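PDB 2D69: ribulose bisphosphate carboxylase from Pyrococcus horikoshii, which catalyses the carboxylation of ribulose 1,5-bisphosphate with carbon dioxide and water to two molecules of 3-phosphoglycerate, and its competing oxygenation, as a form III Rubisco. Local coordinates for the interface of chains A and B and the interface of chains A and C. Numbering follows the deposited sequence. Chains: chain A/B/C, Ribulose bisphosphate carboxylase.

Contacts 1 and 2 lie about 21 Å apart, between the centres of their C-alpha atoms, and share no residue. Chain A enters contact 1 with residues around 93-95 and 128-132, and contact 2 with the stretch from A:Ile52 to A:Ala65. In contact 2 that stretch packs on C:Pro161, flanked by the active-site lysines C:Lys160 and C:Lys162, while the centre of the contact is about 52 Å from A:Lys160. This fits the catalytic dimer of Rubisco, in which the N-terminal domain of one subunit closes on the active site of the other. Contact 1, a polar two-fold junction, probably joins such dimers into the octamer.

Contact 1: the interface of chains A and B. Residues chain A 93, 95, 128, 132; chain B 95, 128, 131-132.
The loop with A:Phe93 and A:Glu95, the short helix 127-130 and A:His132 just after it meet the same helix and loops of chain B across a two-fold axis. This junction between Rubisco subunits is polar, and A:Glu95, A:Glu128 and A:His132 converge at its centre with B:Glu95, B:Glu128 and B:His132. The extended A:Glu95 lays its carboxylate over one face of the B:Arg131 guanidinium, the planes 18° apart. A:Glu95 OE2 and B:Arg131 NH1 form a salt bridge at 3.2 Å that rests on stacked charges, with no N-H aimed at the oxygen. B:Arg131 NH1 instead donates, almost within the guanidinium plane, to the syn lone pair of B:Glu128 OE1 at 2.9 Å, which helps fix how the guanidinium is turned. Its other nitrogen, NH2, makes a weak hydrogen bond to the A:Phe93 carbonyl and reaches the A:Glu95 amide through a water. B:Arg131 gets there with CG between the backbone N and the carbonyl carbon (chi1 69°) and a bend at chi3.

The glutamates meet unusually closely. A:Glu95 OE2 lies 2.6 Å from B:Glu128 OE2, and in the symmetry-related pair A:Glu128 OE2 lies 2.5 Å from B:Glu95 OE2. Two bare carboxylates would repel at such range, so a proton is probably shared within each pair. A:Glu128 and B:Glu128 run antiparallel alongside one another, A:Glu128 CB and B:Glu128 CG being 3.8 Å apart. The imidazoles of A:His132 and B:His132 reach in from opposing chains and pack edge to face, their planes 73° apart. One central water lies at the edge of both rings, in plane with each, within hydrogen-bonding reach of NE2 of both histidines and of glutamate oxygens of both chains. It has more neighbours than a water can bond at once, so some of these links may be partial. The water oxygen lies 2.7 Å from B:Glu128 OE2 and 2.8 Å from B:His132 NE2.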
loop_
_atom_site.group_PDB
_atom_site.type_symbol
_atom_site.label_atom_id
_atom_site.label_comp_id
_atom_site.label_asym_id
_atom_site.label_seq_id
_atom_site.Cartn_x
_atom_site.Cartn_y
_atom_site.Cartn_z
ATOM N N PHE A 93 -10.860 14.872 31.739
ATOM C CA PHE A 93 -11.261 13.887 30.743
ATOM C C PHE A 93 -10.601 13.988 29.391
ATOM O O PHE A 93 -10.349 15.114 28.834
ATOM C CB PHE A 93 -12.779 13.929 30.580
ATOM C CG PHE A 93 -13.519 13.640 31.843
ATOM C CD1 PHE A 93 -13.168 12.564 32.648
ATOM C CD2 PHE A 93 -14.430 14.553 32.350
ATOM C CE1 PHE A 93 -13.840 12.325 33.819
ATOM C CE2 PHE A 93 -15.065 14.334 33.569
ATOM C CZ PHE A 93 -14.756 13.227 34.294
ATOM N N GLU A 95 -11.392 13.761 25.914
ATOM C CA GLU A 95 -12.684 13.886 25.238
ATOM C C GLU A 95 -12.793 12.907 24.091
ATOM O O GLU A 95 -11.822 12.653 23.364
ATOM C CB GLU A 95 -12.927 15.355 24.826
ATOM C CG GLU A 95 -13.262 16.209 26.056
ATOM C CD GLU A 95 -13.626 17.658 25.794
ATOM O OE1 GLU A 95 -13.530 18.165 24.602
ATOM O OE2 GLU A 95 -14.062 18.273 26.806
ATOM N N GLU A 128 -20.279 19.971 25.883
ATOM C CA GLU A 128 -18.952 19.980 25.340
ATOM C C GLU A 128 -18.274 18.625 25.515
ATOM O O GLU A 128 -17.285 18.378 24.852
ATOM C CB GLU A 128 -18.083 21.123 25.921
ATOM C CG GLU A 128 -18.415 22.520 25.366
ATOM C CD GLU A 128 -18.219 22.659 23.850
ATOM O OE1 GLU A 128 -19.188 23.127 23.193
ATOM O OE2 GLU A 128 -17.111 22.346 23.330
ATOM N N HIS A 132 -18.598 15.261 21.341
ATOM C CA HIS A 132 -17.559 14.397 20.778
ATOM C C HIS A 132 -17.978 12.920 20.686
ATOM O O HIS A 132 -17.108 12.044 20.553
ATOM C CB HIS A 132 -16.273 14.572 21.595
ATOM C CG HIS A 132 -15.886 16.012 21.723
ATOM N ND1 HIS A 132 -15.727 16.839 20.625
ATOM C CD2 HIS A 132 -15.667 16.783 22.811
ATOM C CE1 HIS A 132 -15.407 18.050 21.039
ATOM N NE2 HIS A 132 -15.369 18.047 22.359
ATOM N N GLU B 95 -15.201 22.545 15.881
ATOM C CA GLU B 95 -14.068 22.594 16.787
ATOM C C GLU B 95 -12.823 22.002 16.109
ATOM O O GLU B 95 -12.927 21.044 15.368
ATOM C CB GLU B 95 -14.462 21.932 18.127
ATOM C CG GLU B 95 -15.276 22.934 19.019
ATOM C CD GLU B 95 -15.709 22.418 20.396
ATOM O OE1 GLU B 95 -15.466 21.231 20.741
ATOM O OE2 GLU B 95 -16.314 23.231 21.157
ATOM N N GLU B 128 -12.765 25.053 26.300
ATOM C CA GLU B 128 -13.307 23.976 25.485
ATOM C C GLU B 128 -13.129 24.192 24.013
ATOM O O GLU B 128 -13.265 23.240 23.263
ATOM C CB GLU B 128 -14.768 23.724 25.792
ATOM C CG GLU B 128 -14.977 23.026 27.113
ATOM C CD GLU B 128 -14.218 21.687 27.227
ATOM O OE1 GLU B 128 -13.410 21.491 28.206
ATOM O OE2 GLU B 128 -14.468 20.831 26.370
ATOM N N ARG B 131 -8.706 23.850 23.687
ATOM C CA ARG B 131 -8.162 22.553 24.021
ATOM C C ARG B 131 -8.047 21.661 22.793
ATOM O O ARG B 131 -7.324 20.685 22.836
ATOM C CB ARG B 131 -8.977 21.849 25.126
ATOM C CG ARG B 131 -10.389 21.391 24.721
ATOM C CD ARG B 131 -11.164 20.712 25.811
ATOM N NE ARG B 131 -10.566 19.442 26.216
ATOM C CZ ARG B 131 -10.756 18.839 27.374
ATOM N NH1 ARG B 131 -11.505 19.362 28.306
ATOM N NH2 ARG B 131 -10.132 17.713 27.624
ATOM N N HIS B 132 -8.718 22.022 21.687
ATOM C CA HIS B 132 -8.627 21.245 20.451
ATOM C C HIS B 132 -7.525 21.826 19.547
ATOM O O HIS B 132 -7.454 21.494 18.375
ATOM C CB HIS B 132 -10.001 21.161 19.742
ATOM C CG HIS B 132 -11.096 20.715 20.652
ATOM N ND1 HIS B 132 -11.017 19.551 21.379
ATOM C CD2 HIS B 132 -12.297 21.270 20.960
ATOM C CE1 HIS B 132 -12.089 19.433 22.143
ATOM N NE2 HIS B 132 -12.891 20.454 21.908
HETATM O O HOH W 1 -8.903 15.762 25.322
HETATM O O HOH W 2 -14.969 20.501 23.758
#

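Contact 2: the interface of chains A and C. Residues chain A 52, 55, 61-62, 65; chain C 161, 163-164.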
loop_
_atom_site.group_PDB
_atom_site.type_symbol
_atom_site.label_atom_id
_atom_site.label_comp_id
_atom_site.label_asym_id
_atom_site.label_seq_id
_atom_site.Cartn_x
_atom_site.Cartn_y
_atom_site.Cartn_z
ATOM N N ILE A 52 -8.381 13.804 41.428
ATOM C CA ILE A 52 -6.949 14.021 41.599
ATOM C C ILE A 52 -6.346 13.228 42.743
ATOM O O ILE A 52 -5.121 13.220 42.931
ATOM C CB ILE A 52 -6.627 15.535 41.802
ATOM C CG1 ILE A 52 -7.268 16.122 43.064
ATOM C CG2 ILE A 52 -7.072 16.370 40.656
ATOM C CD1 ILE A 52 -6.644 17.419 43.504
ATOM N N TRP A 55 -3.116 13.351 48.986
ATOM C CA TRP A 55 -1.666 13.293 49.061
ATOM C C TRP A 55 -1.106 14.285 50.069
ATOM O O TRP A 55 -1.770 15.232 50.492
ATOM C CB TRP A 55 -1.064 13.618 47.688
ATOM C CG TRP A 55 -1.921 14.561 46.916
ATOM C CD1 TRP A 55 -2.898 14.245 45.979
ATOM C CD2 TRP A 55 -1.908 15.974 46.999
ATOM N NE1 TRP A 55 -3.482 15.398 45.495
ATOM C CE2 TRP A 55 -2.902 16.468 46.112
ATOM C CE3 TRP A 55 -1.197 16.880 47.756
ATOM C CZ2 TRP A 55 -3.163 17.809 45.968
ATOM C CZ3 TRP A 55 -1.467 18.191 47.616
ATOM C CH2 TRP A 55 -2.426 18.653 46.713
ATOM N N LEU A 61 2.973 21.185 43.197
ATOM C CA LEU A 61 1.750 20.752 42.548
ATOM C C LEU A 61 1.721 21.178 41.110
ATOM O O LEU A 61 2.066 22.300 40.799
ATOM C CB LEU A 61 0.518 21.378 43.211
ATOM C CG LEU A 61 0.301 20.975 44.654
ATOM C CD1 LEU A 61 -1.035 21.522 45.106
ATOM C CD2 LEU A 61 0.397 19.440 44.911
ATOM N N PRO A 62 1.272 20.292 40.242
ATOM C CA PRO A 62 1.056 20.639 38.837
ATOM C C PRO A 62 -0.100 21.634 38.735
ATOM O O PRO A 62 -1.141 21.500 39.416
ATOM C CB PRO A 62 0.679 19.313 38.189
ATOM C CG PRO A 62 0.357 18.388 39.283
ATOM C CD PRO A 62 0.923 18.901 40.539
ATOM N N ALA A 65 -3.784 20.739 38.639
ATOM C CA ALA A 65 -4.323 19.875 39.699
ATOM C C ALA A 65 -5.545 20.499 40.401
ATOM O O ALA A 65 -6.572 19.848 40.559
ATOM C CB ALA A 65 -3.238 19.534 40.748
ATOM N N PRO C 161 -0.056 14.537 42.957
ATOM C CA PRO C 161 -1.401 14.056 42.685
ATOM C C PRO C 161 -1.387 13.174 41.471
ATOM O O PRO C 161 -0.386 13.086 40.772
ATOM C CB PRO C 161 -2.216 15.315 42.381
ATOM C CG PRO C 161 -1.290 16.498 42.462
ATOM C CD PRO C 161 0.077 16.005 42.813
ATOM N N MET C 163 -3.499 13.349 38.819
ATOM C CA MET C 163 -3.870 14.045 37.585
ATOM C C MET C 163 -3.353 15.489 37.553
ATOM O O MET C 163 -3.102 16.093 38.577
ATOM C CB MET C 163 -5.383 14.018 37.385
ATOM C CG MET C 163 -6.031 12.579 37.319
ATOM S SD MET C 163 -5.996 11.884 35.694
ATOM C CE MET C 163 -7.559 12.582 35.076
ATOM N N GLY C 164 -3.160 16.029 36.356
ATOM C CA GLY C 164 -3.054 17.470 36.187
ATOM C C GLY C 164 -1.713 17.955 35.692
ATOM O O GLY C 164 -1.593 19.088 35.311
#
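C:Pro161, the middle residue of the Rubisco Lys-Pro-Lys motif, presses its ring against A:Trp55 and A:Pro62 in the N-terminal domain of chain A. The flanking C:Lys160 and C:Lys162 are the expected proton acceptor and a substrate ligand, so chain A here packs against the rim of its partner's active site. A cis peptide bond precedes the proline and helps set the direction in which its ring is presented.

Packing is tight around this ring. The indole of A:Trp55 receives it over one face toward the rim, with CB of C:Pro161 3.4 Å from A:Trp55 NE1. The tryptophan holds an unusual chi1 of 31°, well away from staggered, and chi2 of -94° turns the indole so that its face meets the proline. The carbonyl O of A:Ile52 lies in the indole plane at its edge and also touches CB of C:Pro161, at 3.6 Å. From the other direction A:Pro62 and C:Pro161 point their ring carbons at each other, the two CD atoms 3.8 Å apart. A:Leu61 crosses at about a right angle and brings one branch, CD2, to 4.0 Å from C:Pro161 CD.

The looser side is at C:Met163 and C:Gly164, which bury 14 and 5 Å² against 71 Å² for C:Pro161. Here the backbone of chain C makes the approach: C:Gly164 O comes to 3.7 Å from A:Pro62 CB, and C:Met163 O stands 4.1 Å from the methyl CB of A:Ala65.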